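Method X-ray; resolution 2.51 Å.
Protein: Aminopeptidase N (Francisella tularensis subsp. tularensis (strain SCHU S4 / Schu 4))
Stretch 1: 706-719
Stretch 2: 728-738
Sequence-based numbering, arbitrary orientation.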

# COMPACT_ATOMS: atom_id res chain seq x y z
N ASN A 706 -19.79 -6.73 17.72
CA ASN A 706 -18.88 -5.98 16.87
C ASN A 706 -19.13 -6.31 15.40
O ASN A 706 -19.83 -7.28 15.09
CB ASN A 706 -17.43 -6.28 17.24
CG ASN A 706 -17.02 -7.71 16.92
OD1 ASN A 706 -16.75 -8.04 15.76
ND2 ASN A 706 -16.97 -8.56 17.93
N MET A 707 -18.53 -5.54 14.49
CA MET A 707 -18.73 -5.78 13.06
C MET A 707 -17.96 -6.99 12.54
O MET A 707 -18.46 -7.70 11.66
CB MET A 707 -18.36 -4.54 12.23
CG MET A 707 -18.81 -4.61 10.77
SD MET A 707 -20.59 -4.86 10.55
CE MET A 707 -21.26 -3.39 11.33
N THR A 708 -16.77 -7.24 13.07
CA THR A 708 -15.95 -8.36 12.60
C THR A 708 -16.71 -9.69 12.68
O THR A 708 -16.71 -10.46 11.72
CB THR A 708 -14.64 -8.49 13.41
OG1 THR A 708 -14.14 -7.19 13.74
CG2 THR A 708 -13.60 -9.26 12.60
N ASP A 709 -17.37 -9.93 13.81
CA ASP A 709 -18.17 -11.14 14.01
C ASP A 709 -19.47 -11.12 13.20
O ASP A 709 -19.90 -12.16 12.70
CB ASP A 709 -18.51 -11.32 15.50
CG ASP A 709 -17.35 -11.88 16.32
OD1 ASP A 709 -16.36 -12.37 15.74
OD2 ASP A 709 -17.45 -11.84 17.56
N GLN A 710 -20.08 -9.96 13.08
CA GLN A 710 -21.32 -9.84 12.30
C GLN A 710 -21.05 -9.99 10.80
O GLN A 710 -21.85 -10.58 10.08
CB GLN A 710 -22.02 -8.52 12.59
CG GLN A 710 -23.46 -8.48 12.13
CD GLN A 710 -24.29 -7.43 12.84
OE1 GLN A 710 -23.81 -6.72 13.73
NE2 GLN A 710 -25.56 -7.32 12.46
N GLN A 711 -19.92 -9.47 10.34
CA GLN A 711 -19.45 -9.67 8.97
C GLN A 711 -19.21 -11.17 8.72
O GLN A 711 -19.63 -11.70 7.68
CB GLN A 711 -18.17 -8.85 8.71
CG GLN A 711 -17.34 -9.26 7.49
CD GLN A 711 -16.32 -10.36 7.80
OE1 GLN A 711 -15.60 -10.31 8.80
NE2 GLN A 711 -16.25 -11.36 6.92
N THR A 712 -18.55 -11.83 9.66
CA THR A 712 -18.27 -13.26 9.54
C THR A 712 -19.57 -14.07 9.56
O THR A 712 -19.76 -14.96 8.73
CB THR A 712 -17.36 -13.75 10.68
OG1 THR A 712 -16.19 -12.93 10.74
CG2 THR A 712 -16.95 -15.20 10.46
N ALA A 713 -20.46 -13.74 10.49
CA ALA A 713 -21.75 -14.42 10.60
C ALA A 713 -22.56 -14.28 9.31
O ALA A 713 -23.09 -15.27 8.79
CB ALA A 713 -22.53 -13.88 11.78
N PHE A 714 -22.65 -13.06 8.80
CA PHE A 714 -23.37 -12.78 7.55
C PHE A 714 -22.77 -13.54 6.38
O PHE A 714 -23.49 -14.24 5.66
CB PHE A 714 -23.38 -11.26 7.27
CG PHE A 714 -24.20 -10.85 6.07
CD1 PHE A 714 -25.43 -11.43 5.79
CD2 PHE A 714 -23.75 -9.83 5.23
CE1 PHE A 714 -26.18 -11.03 4.68
CE2 PHE A 714 -24.49 -9.43 4.13
CZ PHE A 714 -25.71 -10.03 3.86
N THR A 715 -21.46 -13.42 6.19
CA THR A 715 -20.76 -14.10 5.09
C THR A 715 -21.05 -15.60 5.05
O THR A 715 -21.28 -16.16 3.98
CB THR A 715 -19.23 -13.90 5.20
OG1 THR A 715 -18.91 -12.51 5.30
CG2 THR A 715 -18.51 -14.50 3.98
N GLU A 716 -21.04 -16.25 6.21
CA GLU A 716 -21.23 -17.70 6.29
C GLU A 716 -22.70 -18.08 6.17
O GLU A 716 -23.03 -19.15 5.64
CB GLU A 716 -20.64 -18.25 7.59
CG GLU A 716 -19.18 -17.88 7.85
CD GLU A 716 -18.21 -18.44 6.82
OE1 GLU A 716 -18.61 -19.29 6.00
OE2 GLU A 716 -17.03 -18.02 6.85
N LEU A 717 -23.58 -17.20 6.63
CA LEU A 717 -25.02 -17.38 6.46
C LEU A 717 -25.42 -17.33 4.97
O LEU A 717 -26.43 -17.89 4.58
CB LEU A 717 -25.79 -16.31 7.26
CG LEU A 717 -26.93 -16.72 8.21
CD1 LEU A 717 -26.64 -18.01 8.95
CD2 LEU A 717 -27.20 -15.59 9.20
N LEU A 718 -24.61 -16.65 4.15
CA LEU A 718 -24.82 -16.59 2.70
C LEU A 718 -24.36 -17.85 1.95
O LEU A 718 -24.72 -18.03 0.78
CB LEU A 718 -24.11 -15.37 2.09
CG LEU A 718 -24.58 -13.97 2.49
CD1 LEU A 718 -23.65 -12.93 1.90
CD2 LEU A 718 -26.02 -13.73 2.06
N LYS A 719 -23.56 -18.69 2.60
CA LYS A 719 -23.17 -19.99 2.04
C LYS A 719 -24.26 -21.05 2.23
O LYS A 719 -24.16 -22.15 1.68
CB LYS A 719 -21.86 -20.49 2.65
CG LYS A 719 -20.64 -19.64 2.31
CD LYS A 719 -19.35 -20.34 2.69
CE LYS A 719 -18.13 -19.57 2.22
NZ LYS A 719 -16.88 -20.38 2.32
N ASN A 728 -33.27 -13.84 4.45
CA ASN A 728 -33.55 -13.19 5.73
C ASN A 728 -32.35 -12.46 6.29
O ASN A 728 -32.49 -11.36 6.83
CB ASN A 728 -34.07 -14.21 6.75
CG ASN A 728 -35.43 -14.76 6.38
OD1 ASN A 728 -35.97 -14.46 5.31
ND2 ASN A 728 -36.00 -15.57 7.26
N ALA A 729 -31.16 -13.06 6.15
CA ALA A 729 -29.92 -12.41 6.59
C ALA A 729 -29.63 -11.15 5.78
O ALA A 729 -29.13 -10.17 6.32
CB ALA A 729 -28.76 -13.39 6.49
N ILE A 730 -29.94 -11.19 4.48
CA ILE A 730 -29.81 -10.02 3.62
C ILE A 730 -30.69 -8.89 4.15
O ILE A 730 -30.23 -7.77 4.33
CB ILE A 730 -30.17 -10.35 2.15
CG1 ILE A 730 -29.10 -11.26 1.53
CG2 ILE A 730 -30.30 -9.09 1.31
CD1 ILE A 730 -29.51 -11.90 0.22
N ASN A 731 -31.96 -9.22 4.43
CA ASN A 731 -32.92 -8.24 4.94
C ASN A 731 -32.59 -7.78 6.35
O ASN A 731 -32.55 -6.58 6.62
CB ASN A 731 -34.34 -8.83 4.93
CG ASN A 731 -34.81 -9.22 3.55
OD1 ASN A 731 -34.26 -8.78 2.53
ND2 ASN A 731 -35.84 -10.06 3.49
N GLU A 732 -32.37 -8.75 7.24
CA GLU A 732 -32.01 -8.49 8.64
C GLU A 732 -30.78 -7.58 8.73
O GLU A 732 -30.76 -6.64 9.52
CB GLU A 732 -31.77 -9.80 9.42
CG GLU A 732 -33.05 -10.55 9.80
CD GLU A 732 -32.80 -11.97 10.31
OE1 GLU A 732 -33.73 -12.81 10.22
OE2 GLU A 732 -31.69 -12.28 10.80
N PHE A 733 -29.76 -7.85 7.91
CA PHE A 733 -28.56 -7.01 7.88
C PHE A 733 -28.87 -5.60 7.38
O PHE A 733 -28.39 -4.62 7.95
CB PHE A 733 -27.48 -7.66 6.99
CG PHE A 733 -26.10 -7.06 7.16
CD1 PHE A 733 -25.73 -5.90 6.50
CD2 PHE A 733 -25.16 -7.69 7.97
CE1 PHE A 733 -24.46 -5.37 6.65
CE2 PHE A 733 -23.88 -7.16 8.12
CZ PHE A 733 -23.54 -6.00 7.46
N TYR A 734 -29.69 -5.49 6.34
CA TYR A 734 -30.05 -4.19 5.78
C TYR A 734 -30.84 -3.36 6.78
O TYR A 734 -30.54 -2.18 6.98
CB TYR A 734 -30.86 -4.33 4.49
CG TYR A 734 -31.02 -3.03 3.73
CD1 TYR A 734 -29.92 -2.42 3.11
CD2 TYR A 734 -32.26 -2.39 3.62
CE1 TYR A 734 -30.05 -1.23 2.42
CE2 TYR A 734 -32.40 -1.20 2.92
CZ TYR A 734 -31.29 -0.62 2.32
OH TYR A 734 -31.42 0.57 1.62
N ASN A 735 -31.84 -3.98 7.41
CA ASN A 735 -32.67 -3.31 8.42
C ASN A 735 -31.84 -2.61 9.50
O ASN A 735 -32.16 -1.50 9.92
CB ASN A 735 -33.63 -4.31 9.09
CG ASN A 735 -34.72 -4.80 8.16
OD1 ASN A 735 -35.15 -4.08 7.25
ND2 ASN A 735 -35.19 -6.02 8.39
N ARG A 736 -30.77 -3.28 9.95
CA ARG A 736 -29.92 -2.75 11.01
C ARG A 736 -29.04 -1.61 10.52
O ARG A 736 -28.87 -0.61 11.23
CB ARG A 736 -29.03 -3.87 11.57
CG ARG A 736 -29.80 -5.01 12.23
CD ARG A 736 -28.87 -6.10 12.74
NE ARG A 736 -29.50 -7.43 12.77
CZ ARG A 736 -29.03 -8.49 13.43
NH1 ARG A 736 -27.91 -8.42 14.15
NH2 ARG A 736 -29.69 -9.64 13.37
N TRP A 737 -28.49 -1.75 9.31
CA TRP A 737 -27.44 -0.84 8.82
C TRP A 737 -27.82 -0.04 7.58
O TRP A 737 -27.02 0.08 6.66
CB TRP A 737 -26.16 -1.64 8.54
CG TRP A 737 -25.73 -2.48 9.70
CD1 TRP A 737 -25.81 -3.83 9.81
CD2 TRP A 737 -25.17 -2.00 10.94
NE1 TRP A 737 -25.32 -4.24 11.03
CE2 TRP A 737 -24.92 -3.13 11.74
CE3 TRP A 737 -24.85 -0.73 11.43
CZ2 TRP A 737 -24.37 -3.03 13.02
CZ3 TRP A 737 -24.30 -0.64 12.71
CH2 TRP A 737 -24.07 -1.78 13.48
N ARG A 738 -29.04 0.51 7.55
CA ARG A 738 -29.43 1.48 6.52
C ARG A 738 -28.62 2.76 6.70
O ARG A 738 -28.08 3.31 5.75
CB ARG A 738 -30.91 1.83 6.62
CG ARG A 738 -31.88 0.69 6.37
CD ARG A 738 -33.28 1.05 6.86
NE ARG A 738 -34.22 -0.05 6.66
CZ ARG A 738 -34.96 -0.24 5.57
NH1 ARG A 738 -34.90 0.59 4.53
NH2 ARG A 738 -35.78 -1.29 5.51

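The two helices, 707-717 and 728-736, run roughly antiparallel, with 153° between their N-to-C directions and axes 10.1 Å apart at closest approach. No hydrogen bond crosses between the stretches, so the 510 Å² buried between them rests on side-chain packing.

Asn706 makes no contact with the second stretch, but it sets the start of the first helix. Its OD1 accepts from Asp709 N at 2.8 Å with an N-H...O angle of 164°, a capping bond that satisfies an amide with no helical carbonyl available to it. The return bond, Asn706 ND2 to Asp709 OD2, is weak at 3.3 Å and 146°.

Met707 directs its CA-to-CB bond sideways, yet the end of its side chain reaches the partner. Its CE lies 3.6 Å from Trp737 CZ2 and 3.8 Å from the centroid of the six-membered ring of Trp737, only 21° off the normal; this is a CH-pi contact over the indole face. The CA atoms of Met707 and Trp737 are 10.9 Å apart, so long side chains bridge the gap here.

One turn on, Gln710 points toward the second helix. Its aliphatic part packs against an aromatic ring, with CG 4.2 Å from Phe733 CE2. Its amide is less readily interpreted: as modelled, Gln710 NE2 is 3.1 Å from Arg736 NH1 and 3.4 Å from Trp737 NE1, the latter approach at the indole edge. Both pairs join two donors, so neither is a hydrogen bond despite the short distances.

Phe714, another turn along, has the largest covered area in the contact, 85 Å², closely matched by 83 Å² for Phe733. Their rings form an offset stack, with planes at 17° and centroids 4.6 Å apart; Phe714 CD2 and Phe733 CD2 approach to 3.8 Å. The offset also places Phe733 CB over the Phe714 ring, 4.3 Å from its centroid and 9° off the normal. Phe714 extends to the backbone as well, its CE1 lying 3.5 Å from Ala729 O. That carbonyl already accepts from Phe733 N at 2.9 Å within its own helix. Small Ala729 sits where the backbones are close: its CA is 6.6 Å from that of Phe714, and its CB is 3.9 Å from Phe714 CD1.

Leu717 adds to the packing around the same methyl, its CD2 standing 3.8 Å from Ala729 CB. Leu718 starts sideways, but its end turns nearer, bringing CD2 to 4.0 Å from Ile730 CG1.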